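Local coordinates for protein citrate synthase (Thermotoga maritima, PDB 2P2W) that probably catalyses the condensation of oxaloacetate with acetyl-CoA and water to give citrate and CoA in the tricarboxylic acid cycle, at residues A[92-97]-A[123-128]. Sequence-based numbering, arbitrary orientation.
Sequences DVLKIF and PTILAY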
ATOM      1  N   ASP A  92      -5.765  -8.442   6.968  1.00 20.27           N
ATOM      2  CA  ASP A  92      -6.448  -8.618   5.689  1.00 21.55           C
ATOM      3  C   ASP A  92      -7.932  -8.291   5.816  1.00 21.53           C
ATOM      4  O   ASP A  92      -8.537  -7.744   4.892  1.00 21.80           O
ATOM      5  CB  ASP A  92      -6.268 -10.047   5.168  1.00 22.08           C
ATOM      6  CG  ASP A  92      -4.845 -10.321   4.709  1.00 25.42           C
ATOM      7  OD1 ASP A  92      -4.121  -9.345   4.424  1.00 25.18           O
ATOM      8  OD2 ASP A  92      -4.456 -11.503   4.622  1.00 26.79           O
ATOM      9  N   VAL A  93      -8.511  -8.629   6.964  1.00 19.90           N
ATOM     10  CA  VAL A  93      -9.918  -8.348   7.222  1.00 20.44           C
ATOM     11  C   VAL A  93     -10.131  -6.837   7.140  1.00 19.84           C
ATOM     12  O   VAL A  93     -11.098  -6.365   6.531  1.00 20.15           O
ATOM     13  CB  VAL A  93     -10.333  -8.862   8.624  1.00 20.28           C
ATOM     14  CG1 VAL A  93     -11.735  -8.384   8.969  1.00 21.15           C
ATOM     15  CG2 VAL A  93     -10.281 -10.387   8.643  1.00 22.31           C
ATOM     16  N   LEU A  94      -9.217  -6.084   7.748  1.00 19.73           N
ATOM     17  CA  LEU A  94      -9.289  -4.625   7.721  1.00 19.79           C
ATOM     18  C   LEU A  94      -9.228  -4.108   6.280  1.00 20.82           C
ATOM     19  O   LEU A  94      -9.985  -3.214   5.906  1.00 20.69           O
ATOM     20  CB  LEU A  94      -8.144  -4.019   8.540  1.00 19.59           C
ATOM     21  CG  LEU A  94      -8.284  -4.086  10.066  1.00 19.81           C
ATOM     22  CD1 LEU A  94      -6.978  -3.673  10.734  1.00 17.89           C
ATOM     23  CD2 LEU A  94      -9.423  -3.183  10.505  1.00 19.01           C
ATOM     24  N   LYS A  95      -8.330  -4.673   5.473  1.00 20.58           N
ATOM     25  CA  LYS A  95      -8.197  -4.255   4.075  1.00 20.17           C
ATOM     26  C   LYS A  95      -9.527  -4.389   3.349  1.00 19.88           C
ATOM     27  O   LYS A  95      -9.978  -3.471   2.655  1.00 19.96           O
ATOM     28  CB  LYS A  95      -7.175  -5.120   3.337  1.00 20.61           C
ATOM     29  CG  LYS A  95      -5.725  -4.915   3.719  1.00 21.23           C
ATOM     30  CD  LYS A  95      -4.898  -5.918   2.940  1.00 24.68           C
ATOM     31  CE  LYS A  95      -3.521  -6.116   3.532  1.00 25.86           C
ATOM     32  NZ  LYS A  95      -2.845  -7.253   2.848  1.00 26.34           N
ATOM     33  N   ILE A  96     -10.139  -5.560   3.503  1.00 20.38           N
ATOM     34  CA  ILE A  96     -11.417  -5.852   2.866  1.00 19.57           C
ATOM     35  C   ILE A  96     -12.483  -4.816   3.189  1.00 19.28           C
ATOM     36  O   ILE A  96     -13.083  -4.224   2.292  1.00 19.23           O
ATOM     37  CB  ILE A  96     -11.948  -7.236   3.299  1.00 19.81           C
ATOM     38  CG1 ILE A  96     -11.004  -8.335   2.805  1.00 18.84           C
ATOM     39  CG2 ILE A  96     -13.360  -7.445   2.754  1.00 21.77           C
ATOM     40  CD1 ILE A  96     -11.322  -9.721   3.369  1.00 19.26           C
ATOM     41  N   PHE A  97     -12.724  -4.595   4.474  1.00 19.31           N
ATOM     42  CA  PHE A  97     -13.797  -3.679   4.852  1.00 20.52           C
ATOM     43  C   PHE A  97     -13.482  -2.200   4.546  1.00 21.59           C
ATOM     44  O   PHE A  97     -14.361  -1.353   4.494  1.00 22.84           O
ATOM     45  CB  PHE A  97     -14.127  -3.888   6.338  1.00 19.61           C
ATOM     46  CG  PHE A  97     -14.928  -5.152   6.511  1.00 19.85           C
ATOM     47  CD1 PHE A  97     -16.255  -5.194   6.098  1.00 21.20           C
ATOM     48  CD2 PHE A  97     -14.328  -6.290   7.031  1.00 18.93           C
ATOM     49  CE1 PHE A  97     -16.978  -6.377   6.199  1.00 22.30           C
ATOM     50  CE2 PHE A  97     -15.056  -7.472   7.128  1.00 20.80           C
ATOM     51  CZ  PHE A  97     -16.380  -7.527   6.708  1.00 21.64           C
ATOM     52  N   PRO A 123     -12.148  -0.921  15.444  1.00 17.82           N
ATOM     53  CA  PRO A 123     -12.459  -1.933  16.463  1.00 18.70           C
ATOM     54  C   PRO A 123     -13.699  -2.769  16.155  1.00 17.02           C
ATOM     55  O   PRO A 123     -13.783  -3.937  16.530  1.00 17.59           O
ATOM     56  CB  PRO A 123     -12.630  -1.101  17.740  1.00 18.29           C
ATOM     57  CG  PRO A 123     -11.748   0.087  17.495  1.00 17.56           C
ATOM     58  CD  PRO A 123     -12.069   0.418  16.056  1.00 18.92           C
ATOM     59  N   THR A 124     -14.669  -2.160  15.486  1.00 16.41           N
ATOM     60  CA  THR A 124     -15.898  -2.857  15.137  1.00 16.61           C
ATOM     61  C   THR A 124     -15.589  -3.934  14.105  1.00 18.05           C
ATOM     62  O   THR A 124     -16.102  -5.050  14.184  1.00 18.44           O
ATOM     63  CB  THR A 124     -16.937  -1.880  14.569  1.00 17.86           C
ATOM     64  OG1 THR A 124     -17.173  -0.841  15.527  1.00 18.76           O
ATOM     65  CG2 THR A 124     -18.250  -2.605  14.275  1.00 18.28           C
ATOM     66  N   ILE A 125     -14.744  -3.596  13.137  1.00 18.39           N
ATOM     67  CA  ILE A 125     -14.357  -4.553  12.105  1.00 17.61           C
ATOM     68  C   ILE A 125     -13.692  -5.759  12.761  1.00 17.90           C
ATOM     69  O   ILE A 125     -14.049  -6.903  12.480  1.00 17.06           O
ATOM     70  CB  ILE A 125     -13.368  -3.922  11.093  1.00 18.27           C
ATOM     71  CG1 ILE A 125     -14.095  -2.880  10.238  1.00 16.77           C
ATOM     72  CG2 ILE A 125     -12.755  -5.002  10.204  1.00 17.07           C
ATOM     73  CD1 ILE A 125     -13.169  -2.066   9.350  1.00 18.01           C
ATOM     74  N   LEU A 126     -12.734  -5.493  13.645  1.00 17.94           N
ATOM     75  CA  LEU A 126     -12.011  -6.559  14.331  1.00 19.07           C
ATOM     76  C   LEU A 126     -12.900  -7.383  15.254  1.00 19.59           C
ATOM     77  O   LEU A 126     -12.862  -8.611  15.222  1.00 19.67           O
ATOM     78  CB  LEU A 126     -10.848  -5.978  15.141  1.00 18.71           C
ATOM     79  CG  LEU A 126      -9.806  -5.164  14.369  1.00 18.11           C
ATOM     80  CD1 LEU A 126      -8.670  -4.770  15.306  1.00 18.38           C
ATOM     81  CD2 LEU A 126      -9.270  -5.984  13.201  1.00 18.36           C
ATOM     82  N   ALA A 127     -13.696  -6.710  16.081  1.00 19.57           N
ATOM     83  CA  ALA A 127     -14.568  -7.411  17.014  1.00 20.43           C
ATOM     84  C   ALA A 127     -15.604  -8.266  16.286  1.00 21.14           C
ATOM     85  O   ALA A 127     -15.816  -9.428  16.639  1.00 22.47           O
ATOM     86  CB  ALA A 127     -15.254  -6.414  17.939  1.00 22.78           C
ATOM     87  N   TYR A 128     -16.241  -7.696  15.267  1.00 19.84           N
ATOM     88  CA  TYR A 128     -17.243  -8.430  14.501  1.00 20.37           C
ATOM     89  C   TYR A 128     -16.668  -9.681  13.854  1.00 20.77           C
ATOM     90  O   TYR A 128     -17.298 -10.740  13.874  1.00 21.02           O
ATOM     91  CB  TYR A 128     -17.836  -7.547  13.403  1.00 20.72           C
ATOM     92  CG  TYR A 128     -18.955  -6.622  13.843  1.00 20.81           C
ATOM     93  CD1 TYR A 128     -19.227  -6.394  15.193  1.00 21.44           C
ATOM     94  CD2 TYR A 128     -19.730  -5.957  12.896  1.00 22.48           C
ATOM     95  CE1 TYR A 128     -20.249  -5.518  15.586  1.00 22.79           C
ATOM     96  CE2 TYR A 128     -20.744  -5.085  13.272  1.00 23.02           C
ATOM     97  CZ  TYR A 128     -21.000  -4.869  14.615  1.00 23.99           C
ATOM     98  OH  TYR A 128     -21.999  -3.994  14.970  1.00 26.39           O
TER
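Ile125 fits between Val93, Leu94 and Phe97, its two branches dividing the work. CG2, anti to the backbone N, meets Val93 CG1 at 3.7 Å and also reaches Phe97 CD2 obliquely. Leu94 CD2 crosses to 3.8 Å from the same Ile125 CG2. Isoleucine's longer arm carries CD1 to within 3.6 Å of Phe97 CB, the tightest touch here. Valine's compact branch suits the ring edge: Val93 CG1, also anti to its backbone N, lies in plane there, and Phe97 also packs on Ala77 and Leu81 of helix 75-81. In the largely helical citrate synthase fold, this is where helix 90-98 crosses helix 110-133, the segment axes 9.8 Å apart at 121°. An alanine at Ile125 would lose both branches and would probably loosen the packing around Val93, Leu94 and Phe97. The contact thins toward Leu126, which brings only its CD2 methyl to Leu94, 3.8 Å from CG; leucine's length lets both reach across from a side-on start, and both touch Ala319 of helix 317-337. Asp92 and Lys95, outside this contact, are buried too: Lys95 NZ forms a 2.9 Å salt bridge with Asp92 OD1 and hydrogen-bonds Ser197 OG of the second subunit, while Asp92 OD2 pairs with Lys207.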